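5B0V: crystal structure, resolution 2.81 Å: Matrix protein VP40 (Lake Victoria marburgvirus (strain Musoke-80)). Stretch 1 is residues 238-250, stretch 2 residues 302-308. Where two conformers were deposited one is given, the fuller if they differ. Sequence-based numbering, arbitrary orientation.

Stretch 1, residues 238-250: PLLAISGILHQLR
Stretch 2, residues 302-308: NRQVVLA

The polar anchor of this contact is one arginine reading backbone carbonyls. R303, in the loop just before the strand, points its CA-to-CB bond toward stretch 1 and carries the guanidinium out to it on a side chain with chi1 m at -50°, chi2 and chi3 t, chi4 158°. Its NH1 donates to L246 O at 3.0 Å and, weakly, to L249 O at 2.7 Å; its NH2 also reaches L249 O at 2.8 Å, again weakly. Both acceptors are main-chain oxygens, so the site depends on backbone shape: a type I turn from S243 to L246, helical phi/psi at 246-248, then L249 at -63/137. L249 CB lies over one face of the guanidinium, 4.0 Å from R303 NH1, while H247 C and Q248 N sit at its edge. A long, multi-donor side chain suits this place, and R303 has the largest covered area, 108 Å².

Beyond the anchor, helix 238-243 runs nearly antiparallel to strand 304-308, at 155° with axes 8.7 Å apart at closest approach. The register sets S243 CA 6.3 Å from V305 CA and L246 CA 7.3 Å from R303 CA.

V305 (phi/psi -99/129, chi1 t) is the apolar centre. Its CG2 meets I242 CG2 at 3.7 Å and L246 CD2 at 3.8 Å, and its CG1 meets L239 CD2 at 4.0 Å. L239 (m,t), I242 (m,t) and L246 (t,p) all direct CA-to-CB toward the strand, and methyls from all three pack against the compact valine. L246 thus supplies both a carbonyl and packing: its CG lies 3.9 Å from R303 CB.

Strand alternation turns Q304 and V306 away. L307 (m,t) starts sideways, yet its CD2 comes within 4.0 Å of L239 CD2. S243 (chi1 p) donates its OG to L240 O at 3.0 Å, so the hydroxyl's proton is used within its own stretch. Together the stretches bury 466 Å².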

# COMPACT_ATOMS: atom_id res chain seq x y z
N PRO A 238 -24.04 -4.98 35.20
CA PRO A 238 -23.38 -4.15 34.21
C PRO A 238 -24.37 -3.70 33.21
O PRO A 238 -24.38 -2.53 32.85
CB PRO A 238 -22.39 -5.10 33.56
CG PRO A 238 -22.11 -6.13 34.55
CD PRO A 238 -23.35 -6.27 35.37
N LEU A 239 -25.21 -4.61 32.73
CA LEU A 239 -26.18 -4.25 31.67
C LEU A 239 -27.19 -3.21 32.14
O LEU A 239 -27.50 -2.26 31.41
CB LEU A 239 -26.93 -5.46 31.13
CG LEU A 239 -26.05 -6.57 30.57
CD1 LEU A 239 -26.88 -7.67 29.92
CD2 LEU A 239 -25.03 -6.00 29.59
N LEU A 240 -27.70 -3.40 33.35
CA LEU A 240 -28.68 -2.46 33.87
C LEU A 240 -28.07 -1.10 34.11
O LEU A 240 -28.74 -0.10 33.95
CB LEU A 240 -29.26 -2.97 35.18
CG LEU A 240 -30.47 -3.86 35.02
CD1 LEU A 240 -30.86 -4.34 36.40
CD2 LEU A 240 -31.60 -3.10 34.33
N ALA A 241 -26.81 -1.07 34.52
CA ALA A 241 -26.14 0.17 34.85
C ALA A 241 -26.01 0.99 33.59
O ALA A 241 -26.29 2.18 33.59
CB ALA A 241 -24.78 -0.11 35.44
N ILE A 242 -25.60 0.33 32.51
CA ILE A 242 -25.47 0.96 31.20
C ILE A 242 -26.80 1.50 30.66
O ILE A 242 -26.87 2.66 30.23
CB ILE A 242 -24.89 -0.02 30.16
CG1 ILE A 242 -23.50 -0.47 30.59
CG2 ILE A 242 -24.77 0.64 28.81
CD1 ILE A 242 -23.06 -1.78 29.94
N SER A 243 -27.86 0.70 30.68
CA SER A 243 -29.13 1.19 30.13
C SER A 243 -29.57 2.43 30.90
O SER A 243 -30.15 3.34 30.32
CB SER A 243 -30.21 0.12 30.14
OG SER A 243 -30.36 -0.39 31.44
N GLY A 244 -29.22 2.47 32.18
CA GLY A 244 -29.51 3.63 33.02
C GLY A 244 -28.99 4.98 32.54
O GLY A 244 -29.59 6.01 32.87
N ILE A 245 -27.89 4.99 31.77
CA ILE A 245 -27.34 6.22 31.23
C ILE A 245 -27.19 6.16 29.72
O ILE A 245 -26.53 7.01 29.11
CB ILE A 245 -25.97 6.56 31.84
CG1 ILE A 245 -24.99 5.38 31.78
CG2 ILE A 245 -26.12 6.97 33.29
CD1 ILE A 245 -24.43 5.08 30.40
N LEU A 246 -27.81 5.16 29.12
CA LEU A 246 -27.63 4.88 27.70
C LEU A 246 -27.99 6.05 26.82
O LEU A 246 -27.34 6.34 25.84
CB LEU A 246 -28.52 3.71 27.31
CG LEU A 246 -28.50 3.28 25.85
CD1 LEU A 246 -27.11 2.83 25.39
CD2 LEU A 246 -29.52 2.16 25.68
N HIS A 247 -29.05 6.73 27.20
CA HIS A 247 -29.65 7.80 26.44
C HIS A 247 -29.01 9.14 26.69
O HIS A 247 -29.34 10.12 26.04
CB HIS A 247 -31.11 7.94 26.91
CG HIS A 247 -31.23 8.29 28.37
ND1 HIS A 247 -31.09 7.36 29.38
CD2 HIS A 247 -31.45 9.48 29.00
CE1 HIS A 247 -31.22 7.95 30.55
NE2 HIS A 247 -31.44 9.24 30.35
N GLN A 248 -28.11 9.19 27.67
CA GLN A 248 -27.36 10.43 27.95
C GLN A 248 -26.01 10.45 27.24
O GLN A 248 -25.36 11.49 27.18
CB GLN A 248 -27.12 10.61 29.43
CG GLN A 248 -28.37 10.75 30.26
CD GLN A 248 -28.13 10.20 31.65
OE1 GLN A 248 -28.87 9.31 32.12
NE2 GLN A 248 -27.05 10.66 32.29
N LEU A 249 -25.58 9.31 26.71
CA LEU A 249 -24.31 9.26 26.07
C LEU A 249 -24.35 10.17 24.86
O LEU A 249 -25.35 10.16 24.15
CB LEU A 249 -23.98 7.83 25.66
CG LEU A 249 -23.75 6.86 26.83
CD1 LEU A 249 -23.40 5.48 26.30
CD2 LEU A 249 -22.66 7.39 27.76
N ARG A 250 -23.29 10.96 24.66
CA ARG A 250 -23.17 11.85 23.49
C ARG A 250 -22.13 11.38 22.48
O ARG A 250 -20.93 11.28 22.79
CB ARG A 250 -22.78 13.26 23.91
CG ARG A 250 -23.90 13.96 24.63
CD ARG A 250 -23.46 15.34 25.05
NE ARG A 250 -24.37 15.86 26.06
CZ ARG A 250 -24.27 17.05 26.63
NH1 ARG A 250 -23.29 17.88 26.26
NH2 ARG A 250 -25.15 17.44 27.54
N ASN A 302 -31.34 5.73 18.28
CA ASN A 302 -31.93 4.41 18.45
C ASN A 302 -30.88 3.46 19.01
O ASN A 302 -30.27 2.64 18.29
CB ASN A 302 -32.46 3.91 17.12
CG ASN A 302 -33.08 2.52 17.21
OD1 ASN A 302 -33.32 1.96 18.30
ND2 ASN A 302 -33.33 1.93 16.05
N ARG A 303 -30.72 3.55 20.32
CA ARG A 303 -29.68 2.83 21.04
C ARG A 303 -30.27 1.66 21.78
O ARG A 303 -31.44 1.67 22.15
CB ARG A 303 -29.04 3.76 22.06
CG ARG A 303 -28.62 5.10 21.49
CD ARG A 303 -28.05 5.98 22.57
NE ARG A 303 -27.33 7.06 21.92
CZ ARG A 303 -27.06 8.23 22.48
NH1 ARG A 303 -27.40 8.49 23.72
NH2 ARG A 303 -26.39 9.13 21.79
N GLN A 304 -29.44 0.66 22.02
CA GLN A 304 -29.82 -0.51 22.81
C GLN A 304 -28.56 -1.10 23.46
O GLN A 304 -27.48 -0.96 22.90
CB GLN A 304 -30.49 -1.53 21.90
CG GLN A 304 -30.97 -2.79 22.58
CD GLN A 304 -31.69 -3.67 21.59
OE1 GLN A 304 -31.05 -4.34 20.81
NE2 GLN A 304 -33.01 -3.65 21.58
N VAL A 305 -28.73 -1.75 24.61
CA VAL A 305 -27.63 -2.47 25.27
C VAL A 305 -27.66 -3.97 24.99
O VAL A 305 -28.69 -4.63 25.17
CB VAL A 305 -27.68 -2.35 26.79
CG1 VAL A 305 -26.46 -3.01 27.40
CG2 VAL A 305 -27.74 -0.89 27.19
N VAL A 306 -26.52 -4.50 24.56
CA VAL A 306 -26.42 -5.91 24.21
C VAL A 306 -25.11 -6.49 24.74
O VAL A 306 -24.26 -5.78 25.26
CB VAL A 306 -26.53 -6.12 22.68
CG1 VAL A 306 -27.91 -5.70 22.20
CG2 VAL A 306 -25.46 -5.34 21.92
N LEU A 307 -24.98 -7.80 24.59
CA LEU A 307 -23.74 -8.50 24.82
C LEU A 307 -23.17 -8.84 23.47
O LEU A 307 -23.86 -9.41 22.63
CB LEU A 307 -24.01 -9.78 25.59
CG LEU A 307 -24.51 -9.62 27.03
CD1 LEU A 307 -25.20 -10.88 27.53
CD2 LEU A 307 -23.36 -9.25 27.94
N ALA A 308 -21.94 -8.44 23.20
CA ALA A 308 -21.31 -8.74 21.93
C ALA A 308 -19.94 -9.35 22.14
O ALA A 308 -19.33 -9.18 23.20
CB ALA A 308 -21.19 -7.48 21.10